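Local coordinates for protein Rho guanine nucleotide exchange factor 11 (Homo sapiens, PDB 5JHH) that probably activates Rho-family GTPases by promoting exchange of GDP for GTP, through a RhoGEF (DH) domain coupled to a PH domain, at residues 29-34 and 82-87; 50-55 and 142-147; 260-265 and 345-350. All blocks are in the same frame, centred on the assembly; numbering follows the deposited sequence.

Contact 1 of 3, residues 29-34 and 82-87; sequences ELFVTE and EAMKKL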
loop_
_atom_site.group_PDB
_atom_site.type_symbol
_atom_site.label_atom_id
_atom_site.label_comp_id
_atom_site.label_asym_id
_atom_site.label_seq_id
_atom_site.Cartn_x
_atom_site.Cartn_y
_atom_site.Cartn_z
ATOM N N GLU A 29 1.906 -1.061 23.838
ATOM C CA GLU A 29 2.468 -0.824 22.517
ATOM C C GLU A 29 1.775 0.359 21.814
ATOM O O GLU A 29 2.428 1.227 21.246
ATOM C CB GLU A 29 2.377 -2.077 21.633
ATOM C CG GLU A 29 3.176 -1.896 20.355
ATOM C CD GLU A 29 3.039 -2.983 19.322
ATOM O OE1 GLU A 29 2.213 -3.915 19.480
ATOM O OE2 GLU A 29 3.778 -2.874 18.316
ATOM N N LEU A 30 0.456 0.392 21.877
ATOM C CA LEU A 30 -0.293 1.494 21.351
ATOM C C LEU A 30 0.203 2.805 21.893
ATOM O O LEU A 30 0.536 3.708 21.128
ATOM C CB LEU A 30 -1.763 1.333 21.666
ATOM C CG LEU A 30 -2.611 2.556 21.376
ATOM C CD1 LEU A 30 -2.723 2.788 19.874
ATOM C CD2 LEU A 30 -3.992 2.364 21.964
ATOM N N PHE A 31 0.282 2.911 23.216
ATOM C CA PHE A 31 0.750 4.135 23.828
ATOM C C PHE A 31 2.153 4.490 23.413
ATOM O O PHE A 31 2.417 5.632 23.070
ATOM C CB PHE A 31 0.689 4.065 25.352
ATOM C CG PHE A 31 -0.718 4.079 25.934
ATOM C CD1 PHE A 31 -1.841 4.073 25.133
ATOM C CD2 PHE A 31 -0.895 4.029 27.299
ATOM C CE1 PHE A 31 -3.109 4.076 25.681
ATOM C CE2 PHE A 31 -2.153 4.041 27.854
ATOM C CZ PHE A 31 -3.263 4.072 27.054
ATOM N N VAL A 32 3.056 3.535 23.461
ATOM C CA VAL A 32 4.458 3.826 23.224
ATOM C C VAL A 32 4.648 4.190 21.759
ATOM O O VAL A 32 5.386 5.094 21.441
ATOM C CB VAL A 32 5.352 2.641 23.626
ATOM C CG1 VAL A 32 6.790 2.866 23.190
ATOM C CG2 VAL A 32 5.323 2.486 25.137
ATOM N N THR A 33 3.954 3.508 20.863
ATOM C CA THR A 33 4.110 3.835 19.457
ATOM C C THR A 33 3.349 5.124 19.055
ATOM O O THR A 33 3.704 5.786 18.082
ATOM C CB THR A 33 3.620 2.723 18.591
ATOM O OG1 THR A 33 2.257 2.415 18.961
ATOM C CG2 THR A 33 4.539 1.524 18.740
ATOM N N GLU A 34 2.358 5.522 19.824
ATOM C CA GLU A 34 1.787 6.850 19.613
ATOM C C GLU A 34 2.771 7.955 19.965
ATOM O O GLU A 34 2.982 8.895 19.184
ATOM C CB GLU A 34 0.516 7.015 20.373
ATOM C CG GLU A 34 -0.239 8.268 20.026
ATOM C CD GLU A 34 -0.827 8.286 18.605
ATOM O OE1 GLU A 34 -0.995 7.235 17.931
ATOM O OE2 GLU A 34 -1.146 9.408 18.171
ATOM N N GLU A 82 -1.551 13.201 25.158
ATOM C CA GLU A 82 -1.685 13.725 26.519
ATOM C C GLU A 82 -2.844 13.047 27.295
ATOM O O GLU A 82 -2.745 12.884 28.515
ATOM C CB GLU A 82 -1.856 15.261 26.554
ATOM C CG GLU A 82 -0.601 16.085 26.211
ATOM C CD GLU A 82 0.557 15.949 27.216
ATOM O OE1 GLU A 82 0.433 16.472 28.344
ATOM O OE2 GLU A 82 1.617 15.351 26.881
ATOM N N ALA A 83 -3.928 12.666 26.615
ATOM C CA ALA A 83 -4.999 11.929 27.289
ATOM C C ALA A 83 -4.532 10.528 27.670
ATOM O O ALA A 83 -5.000 9.983 28.658
ATOM C CB ALA A 83 -6.265 11.863 26.439
ATOM N N MET A 84 -3.620 9.936 26.901
ATOM C CA MET A 84 -3.051 8.647 27.256
ATOM C C MET A 84 -2.222 8.754 28.535
ATOM O O MET A 84 -2.217 7.852 29.365
ATOM C CB MET A 84 -2.172 8.083 26.121
ATOM C CG MET A 84 -2.913 7.680 24.862
ATOM S SD MET A 84 -1.762 7.244 23.519
ATOM C CE MET A 84 -2.957 6.606 22.349
ATOM N N LYS A 85 -1.451 9.820 28.640
ATOM C CA LYS A 85 -0.668 10.089 29.820
ATOM C C LYS A 85 -1.619 10.204 31.035
ATOM O O LYS A 85 -1.459 9.501 32.018
ATOM C CB LYS A 85 0.114 11.386 29.597
ATOM C CG LYS A 85 1.634 11.278 29.666
ATOM C CD LYS A 85 2.155 11.829 31.008
ATOM C CE LYS A 85 3.430 12.672 30.887
ATOM N NZ LYS A 85 4.648 11.974 31.393
ATOM N N LYS A 86 -2.626 11.066 30.940
ATOM C CA LYS A 86 -3.621 11.222 31.999
ATOM C C LYS A 86 -4.092 9.862 32.533
ATOM O O LYS A 86 -4.101 9.621 33.725
ATOM C CB LYS A 86 -4.825 12.019 31.479
ATOM C CG LYS A 86 -5.012 13.388 32.120
ATOM C CD LYS A 86 -6.316 13.482 32.905
ATOM C CE LYS A 86 -7.403 14.207 32.113
ATOM N NZ LYS A 86 -8.773 13.864 32.600
ATOM N N LEU A 87 -4.459 8.970 31.625
ATOM C CA LEU A 87 -5.012 7.668 31.981
ATOM C C LEU A 87 -3.977 6.716 32.608
ATOM O O LEU A 87 -4.308 5.910 33.472
ATOM C CB LEU A 87 -5.609 7.036 30.735
ATOM C CG LEU A 87 -6.304 5.719 30.912
ATOM C CD1 LEU A 87 -7.667 5.937 31.545
ATOM C CD2 LEU A 87 -6.464 5.094 29.543
#
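Met84 lies over and beside the ring of Phe31 in a Met-aromatic contact that joins helix 18-54 to helix 70-89 within the helical bundle of the RhoGEF (DH) domain. The two short axes run roughly antiparallel and come within 10.6 Å, a separation bridged by side chains. Met84 carries the largest share of the buried surface. Its CB stands over the centre of the Phe31 ring, 4.0 Å from the centroid and only 7° off the ring normal, which is CH-pi geometry. CG then moves over the rim on that face and lies 3.7 Å from Phe31 CE1. With CG anti to the carbonyl carbon (chi1 -68°) and the chain extended beyond it, the thioether reaches across to helix 18-54 instead of folding back over the ring. SD therefore meets the aromatic group obliquely, 44° off the normal, with Phe31 CD1 at 3.6 Å, while also touching Glu34 CB. The methyl at the tip stays against Phe31 CD1 and enters the angle between Leu30 and Glu34, where Met84 CE is 3.9 Å from Glu34 CG and 4.2 Å from Leu30 CG; both side chains cross that of Met84 at about a right angle. Glu34 thus gives its aliphatic part to this apolar patch, while its carboxylate is engaged elsewhere, by hydrogen bonds with His77 and Tyr173 and a salt bridge to Arg169. Leu100 of helix 98-105 packs on Met84, and Ile94 and Ile97 touch both Phe31 and Leu87. The Leu87 side chain crosses that of Phe31 at about a right angle and extends the contact by one helical turn: its CD2 sits near the ring plane, at the edge, 4.2 Å from Phe31 CZ.

Contact 2 of 3, residues 50-55 and 142-147; sequences QRMKKE and QLFMQE
One end of the RhoGEF (DH) helical bundle is where Phe144 of helix 139-150 inserts between Arg51 and Met52, close to the C-terminal end of helix 18-54. The two short axes run at 149° and are 12.0 Å apart, a separation that the Phe144 side chain spans. Phe144 has CG anti to the backbone N (chi1 167°), a torsion that extends the ring toward the facing helix. Its CE2 lies over the centre of the Arg51 guanidinium, 3.5 Å from Arg51 CZ, but the two planes are 41° apart, so this is not a parallel stack. The aliphatic root of the arginine takes part too, with Arg51 CB in the ring plane, 4.0 Å from Phe144 CZ. Met52 CG comes obliquely to the ring, 3.9 Å from Phe144 CE1, and its extended chain carries Met52 CE on to Met145 SD at 3.8 Å. An alanine in place of Phe144 would probably open a gap between Arg51 and Met52 and leave the guanidinium freer to turn. A long, weak salt bridge to Glu55, the first residue after helix 18-54 to leave helical phi/psi, probably helps to orient the guanidinium. Met58, Leu63 and Phe67 pack around Met52, and Leu57 touches Phe144. Glu55 O is also bound by Arg140. The Glu55 carboxylate meets two groups: OE2 lies in the guanidinium plane and accepts weak bonds from Arg51 NE and NH2, the latter at 3.4 Å, while OE1 lies at the ring edge, 4.1 Å from Phe144 CD2.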
loop_
_atom_site.group_PDB
_atom_site.type_symbol
_atom_site.label_atom_id
_atom_site.label_comp_id
_atom_site.label_asym_id
_atom_site.label_seq_id
_atom_site.Cartn_x
_atom_site.Cartn_y
_atom_site.Cartn_z
ATOM N N GLN A 50 10.195 23.638 9.290
ATOM C CA GLN A 50 10.518 24.974 9.837
ATOM C C GLN A 50 11.759 25.561 9.229
ATOM O O GLN A 50 11.812 26.763 8.984
ATOM C CB GLN A 50 10.699 24.952 11.340
ATOM C CG GLN A 50 9.446 24.532 12.082
ATOM C CD GLN A 50 8.315 25.520 11.984
ATOM O OE1 GLN A 50 8.514 26.698 11.736
ATOM N NE2 GLN A 50 7.098 25.025 12.155
ATOM N N ARG A 51 12.730 24.715 8.912
ATOM C CA ARG A 51 13.935 25.203 8.259
ATOM C C ARG A 51 13.688 25.542 6.794
ATOM O O ARG A 51 14.218 26.534 6.280
ATOM C CB ARG A 51 15.074 24.225 8.395
ATOM C CG ARG A 51 15.562 23.995 9.829
ATOM C CD ARG A 51 16.816 23.123 9.841
ATOM N NE ARG A 51 17.856 23.765 9.021
ATOM C CZ ARG A 51 18.780 23.144 8.279
ATOM N NH1 ARG A 51 18.845 21.806 8.208
ATOM N NH2 ARG A 51 19.639 23.887 7.578
ATOM N N MET A 52 12.862 24.768 6.108
ATOM C CA MET A 52 12.598 25.095 4.717
ATOM C C MET A 52 11.908 26.441 4.654
ATOM O O MET A 52 12.084 27.202 3.721
ATOM C CB MET A 52 11.687 24.051 4.075
ATOM C CG MET A 52 12.353 22.695 3.939
ATOM S SD MET A 52 11.258 21.489 3.205
ATOM C CE MET A 52 12.325 20.064 3.147
ATOM N N LYS A 53 11.022 26.652 5.611
ATOM C CA LYS A 53 10.224 27.845 5.658
ATOM C C LYS A 53 11.098 29.022 6.014
ATOM O O LYS A 53 11.097 30.002 5.311
ATOM C CB LYS A 53 9.155 27.687 6.719
ATOM C CG LYS A 53 8.065 28.743 6.663
ATOM C CD LYS A 53 7.718 29.238 8.049
ATOM C CE LYS A 53 6.226 29.388 8.223
ATOM N NZ LYS A 53 5.645 28.040 8.482
ATOM N N LYS A 54 11.809 28.917 7.132
ATOM C CA LYS A 54 12.640 29.992 7.637
ATOM C C LYS A 54 13.731 30.385 6.619
ATOM O O LYS A 54 13.944 31.571 6.414
ATOM C CB LYS A 54 13.262 29.618 8.997
ATOM C CG LYS A 54 14.494 30.431 9.399
ATOM C CD LYS A 54 14.125 31.756 10.078
ATOM C CE LYS A 54 14.138 31.658 11.604
ATOM N NZ LYS A 54 15.478 31.251 12.119
ATOM N N GLU A 55 14.414 29.426 5.985
ATOM C CA GLU A 55 15.473 29.779 5.033
ATOM C C GLU A 55 15.003 29.859 3.560
ATOM O O GLU A 55 15.832 29.828 2.654
ATOM C CB GLU A 55 16.598 28.764 5.126
ATOM C CG GLU A 55 17.263 28.708 6.491
ATOM C CD GLU A 55 18.164 27.486 6.670
ATOM O OE1 GLU A 55 18.739 27.000 5.666
ATOM O OE2 GLU A 55 18.304 27.013 7.825
ATOM N N GLN A 142 19.669 20.454 -2.961
ATOM C CA GLN A 142 20.275 19.122 -2.761
ATOM C C GLN A 142 21.177 19.097 -1.553
ATOM O O GLN A 142 21.125 18.179 -0.744
ATOM C CB GLN A 142 21.057 18.719 -3.989
ATOM C CG GLN A 142 21.914 17.474 -3.819
ATOM C CD GLN A 142 23.001 17.425 -4.863
ATOM O OE1 GLN A 142 24.176 17.572 -4.540
ATOM N NE2 GLN A 142 22.612 17.289 -6.134
ATOM N N LEU A 143 21.959 20.149 -1.406
ATOM C CA LEU A 143 22.777 20.376 -0.214
ATOM C C LEU A 143 21.992 20.453 1.079
ATOM O O LEU A 143 22.376 19.888 2.096
ATOM C CB LEU A 143 23.573 21.684 -0.356
ATOM C CG LEU A 143 25.082 21.493 -0.409
ATOM C CD1 LEU A 143 25.745 22.622 -1.206
ATOM C CD2 LEU A 143 25.616 21.404 1.024
ATOM N N PHE A 144 20.922 21.234 1.078
ATOM C CA PHE A 144 20.147 21.370 2.277
ATOM C C PHE A 144 19.559 20.001 2.680
ATOM O O PHE A 144 19.524 19.633 3.862
ATOM C CB PHE A 144 19.037 22.380 2.044
ATOM C CG PHE A 144 18.010 22.360 3.104
ATOM C CD1 PHE A 144 16.998 21.439 3.070
ATOM C CD2 PHE A 144 18.087 23.218 4.164
ATOM C CE1 PHE A 144 16.061 21.391 4.064
ATOM C CE2 PHE A 144 17.137 23.177 5.159
ATOM C CZ PHE A 144 16.139 22.245 5.120
ATOM N N MET A 145 19.087 19.262 1.696
ATOM C CA MET A 145 18.458 17.982 1.977
ATOM C C MET A 145 19.500 17.003 2.541
ATOM O O MET A 145 19.193 16.248 3.470
ATOM C CB MET A 145 17.747 17.412 0.739
ATOM C CG MET A 145 16.480 18.180 0.388
ATOM S SD MET A 145 15.134 17.995 1.604
ATOM C CE MET A 145 14.776 16.267 1.376
ATOM N N GLN A 146 20.742 17.073 2.065
ATOM C CA GLN A 146 21.756 16.167 2.606
ATOM C C GLN A 146 22.038 16.506 4.044
ATOM O O GLN A 146 22.169 15.631 4.871
ATOM C CB GLN A 146 23.072 16.262 1.860
ATOM C CG GLN A 146 23.057 15.650 0.491
ATOM C CD GLN A 146 24.315 16.008 -0.288
ATOM O OE1 GLN A 146 25.316 16.460 0.292
ATOM N NE2 GLN A 146 24.272 15.815 -1.606
ATOM N N GLU A 147 22.175 17.792 4.325
ATOM C CA GLU A 147 22.472 18.247 5.679
ATOM C C GLU A 147 21.350 17.853 6.630
ATOM O O GLU A 147 21.576 17.361 7.718
ATOM C CB GLU A 147 22.642 19.775 5.682
ATOM C CG GLU A 147 23.965 20.294 6.253
ATOM C CD GLU A 147 24.589 21.437 5.418
ATOM O OE1 GLU A 147 24.356 22.629 5.754
ATOM O OE2 GLU A 147 25.324 21.158 4.423
#

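Contact 3 of 3, residues 260-265 and 345-350; sequences LTWRIS and YELVAL
Trp262 lies beside Tyr345 with the planes only 19° apart, but the rings are so far offset that they barely overlap: the centroid of the indole six-membered ring is 5.3 Å from that of the phenol. The touch is concentrated where Trp262 CZ2 meets Tyr345 CE2, at 3.3 Å. At the indole edge, in its plane, a water accepts a weak bond from Trp262 NE1 while also joining Arg263 O to Glu346 N. The backbones pair as antiparallel strands of the PH domain. Thr261 and Val348 form the hydrogen-bonded pair, with Thr261 N to Val348 O at 2.7 Å (171° at the hydrogen) and a return bond from Val348 N; Trp262 and Leu347 are a non-hydrogen-bonded pair. On the face of Thr261 and Val348, the Arg263 chain bends at chi2 and again at chi3 (77°), which lays its guanidinium against Val348 CG2, 3.4 Å from Arg263 CZ. Arg263 NH2 donates to Glu346 OE2 at 3.1 Å, arriving above the carboxylate plane, and NE adds a weak bond; Asp327 is a second salt-bridge partner of Arg263. The pairing joins the first strand of the PH fold to its last: strand 254-263 continues the sheet through strand 269-277, strand 345-348 through strand 330-335, and Trp358 of the C-terminal helix 352-368 packs on Leu260.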
loop_
_atom_site.group_PDB
_atom_site.type_symbol
_atom_site.label_atom_id
_atom_site.label_comp_id
_atom_site.label_asym_id
_atom_site.label_seq_id
_atom_site.Cartn_x
_atom_site.Cartn_y
_atom_site.Cartn_z
ATOM N N LEU A 260 -3.598 -2.656 -22.779
ATOM C CA LEU A 260 -4.374 -3.763 -23.333
ATOM C C LEU A 260 -3.986 -3.908 -24.807
ATOM O O LEU A 260 -3.671 -2.922 -25.480
ATOM C CB LEU A 260 -5.878 -3.462 -23.235
ATOM C CG LEU A 260 -6.471 -3.525 -21.823
ATOM C CD1 LEU A 260 -7.913 -3.057 -21.834
ATOM C CD2 LEU A 260 -6.380 -4.926 -21.232
ATOM N N THR A 261 -4.003 -5.129 -25.311
ATOM C CA THR A 261 -3.749 -5.331 -26.727
ATOM C C THR A 261 -5.086 -5.572 -27.424
ATOM O O THR A 261 -5.855 -6.425 -27.023
ATOM C CB THR A 261 -2.764 -6.488 -26.956
ATOM O OG1 THR A 261 -1.559 -6.221 -26.237
ATOM C CG2 THR A 261 -2.415 -6.601 -28.425
ATOM N N TRP A 262 -5.348 -4.791 -28.455
ATOM C CA TRP A 262 -6.555 -4.909 -29.276
ATOM C C TRP A 262 -6.408 -5.825 -30.509
ATOM O O TRP A 262 -5.722 -5.484 -31.469
ATOM C CB TRP A 262 -6.891 -3.519 -29.776
ATOM C CG TRP A 262 -8.216 -3.340 -30.358
ATOM C CD1 TRP A 262 -9.198 -4.283 -30.543
ATOM C CD2 TRP A 262 -8.719 -2.110 -30.870
ATOM N NE1 TRP A 262 -10.292 -3.684 -31.141
ATOM C CE2 TRP A 262 -10.006 -2.354 -31.362
ATOM C CE3 TRP A 262 -8.185 -0.825 -30.987
ATOM C CZ2 TRP A 262 -10.795 -1.342 -31.895
ATOM C CZ3 TRP A 262 -8.962 0.181 -31.532
ATOM C CH2 TRP A 262 -10.251 -0.078 -31.975
ATOM N N ARG A 263 -7.105 -6.959 -30.483
ATOM C CA ARG A 263 -7.202 -7.890 -31.623
ATOM C C ARG A 263 -8.264 -7.382 -32.603
ATOM O O ARG A 263 -9.449 -7.721 -32.499
ATOM C CB ARG A 263 -7.586 -9.289 -31.127
ATOM C CG ARG A 263 -6.595 -10.375 -31.437
ATOM C CD ARG A 263 -5.865 -10.878 -30.202
ATOM N NE ARG A 263 -6.677 -11.777 -29.391
ATOM C CZ ARG A 263 -6.193 -12.695 -28.551
ATOM N NH1 ARG A 263 -4.893 -12.861 -28.411
ATOM N NH2 ARG A 263 -7.020 -13.445 -27.818
ATOM N N ILE A 264 -7.820 -6.552 -33.536
ATOM C CA ILE A 264 -8.691 -5.762 -34.395
ATOM C C ILE A 264 -9.170 -6.587 -35.624
ATOM O O ILE A 264 -10.298 -6.445 -36.093
ATOM C CB ILE A 264 -7.943 -4.462 -34.795
ATOM C CG1 ILE A 264 -8.906 -3.303 -35.020
ATOM C CG2 ILE A 264 -7.036 -4.678 -36.005
ATOM C CD1 ILE A 264 -8.236 -1.957 -34.870
ATOM N N SER A 265 -8.298 -7.451 -36.123
ATOM C CA SER A 265 -8.622 -8.405 -37.171
ATOM C C SER A 265 -7.985 -9.689 -36.698
ATOM O O SER A 265 -7.551 -9.764 -35.545
ATOM C CB SER A 265 -7.992 -7.986 -38.500
ATOM O OG SER A 265 -6.671 -8.513 -38.620
ATOM N N TYR A 345 -15.181 -5.633 -29.874
ATOM C CA TYR A 345 -13.818 -5.270 -29.479
ATOM C C TYR A 345 -13.249 -6.409 -28.688
ATOM O O TYR A 345 -13.831 -6.822 -27.670
ATOM C CB TYR A 345 -13.805 -4.036 -28.602
ATOM C CG TYR A 345 -14.209 -2.770 -29.311
ATOM C CD1 TYR A 345 -15.534 -2.498 -29.613
ATOM C CD2 TYR A 345 -13.257 -1.834 -29.659
ATOM C CE1 TYR A 345 -15.893 -1.299 -30.225
ATOM C CE2 TYR A 345 -13.607 -0.636 -30.251
ATOM C CZ TYR A 345 -14.921 -0.367 -30.541
ATOM O OH TYR A 345 -15.225 0.843 -31.154
ATOM N N GLU A 346 -12.134 -6.947 -29.167
ATOM C CA GLU A 346 -11.510 -8.072 -28.488
ATOM C C GLU A 346 -10.248 -7.537 -27.849
ATOM O O GLU A 346 -9.364 -7.034 -28.560
ATOM C CB GLU A 346 -11.161 -9.228 -29.448
ATOM C CG GLU A 346 -10.433 -10.389 -28.753
ATOM C CD GLU A 346 -10.187 -11.598 -29.643
ATOM O OE1 GLU A 346 -10.497 -11.501 -30.861
ATOM O OE2 GLU A 346 -9.684 -12.642 -29.124
ATOM N N LEU A 347 -10.163 -7.640 -26.518
ATOM C CA LEU A 347 -9.086 -6.992 -25.793
ATOM C C LEU A 347 -8.300 -8.011 -25.014
ATOM O O LEU A 347 -8.879 -8.978 -24.462
ATOM C CB LEU A 347 -9.653 -5.903 -24.898
ATOM C CG LEU A 347 -10.191 -4.712 -25.695
ATOM C CD1 LEU A 347 -10.941 -3.788 -24.763
ATOM C CD2 LEU A 347 -9.086 -3.932 -26.393
ATOM N N VAL A 348 -6.979 -7.809 -24.965
ATOM C CA VAL A 348 -6.077 -8.762 -24.286
ATOM C C VAL A 348 -5.232 -8.048 -23.214
ATOM O O VAL A 348 -4.541 -7.081 -23.486
ATOM C CB VAL A 348 -5.151 -9.516 -25.291
ATOM C CG1 VAL A 348 -4.503 -10.759 -24.654
ATOM C CG2 VAL A 348 -5.928 -9.932 -26.516
ATOM N N ALA A 349 -5.324 -8.578 -22.003
ATOM C CA ALA A 349 -4.659 -8.069 -20.811
ATOM C C ALA A 349 -3.348 -8.811 -20.615
ATOM O O ALA A 349 -3.085 -9.807 -21.272
ATOM C CB ALA A 349 -5.560 -8.299 -19.608
ATOM N N LEU A 350 -2.544 -8.348 -19.670
ATOM C CA LEU A 350 -1.186 -8.882 -19.514
ATOM C C LEU A 350 -1.220 -10.261 -18.926
ATOM O O LEU A 350 -0.383 -11.057 -19.221
ATOM C CB LEU A 350 -0.325 -7.983 -18.615
ATOM C CG LEU A 350 -0.222 -6.491 -18.953
ATOM C CD1 LEU A 350 0.081 -5.676 -17.684
ATOM C CD2 LEU A 350 0.779 -6.200 -20.075
HETATM O O HOH W 1 -11.513 -6.365 -31.605
#

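Contacts 1 and 2 both use helix 18-54, which thus packs against helix 70-89 and helix 139-150 at two separate places; their segments alternate along the chain, their centres are 32 Å apart and their nearest atoms about 18 Å. Contact 3 belongs to the PH domain and follows both in sequence. Its centre is 55 Å from that of contact 1, on the opposite side of the chain's centre, and 50 Å from that of contact 2. Another protein of the assembly touches the segments of contact 1 alone: Glu29 and Thr33 of 29-34 meet it, consistent with a role for helix 18-54 in binding a partner.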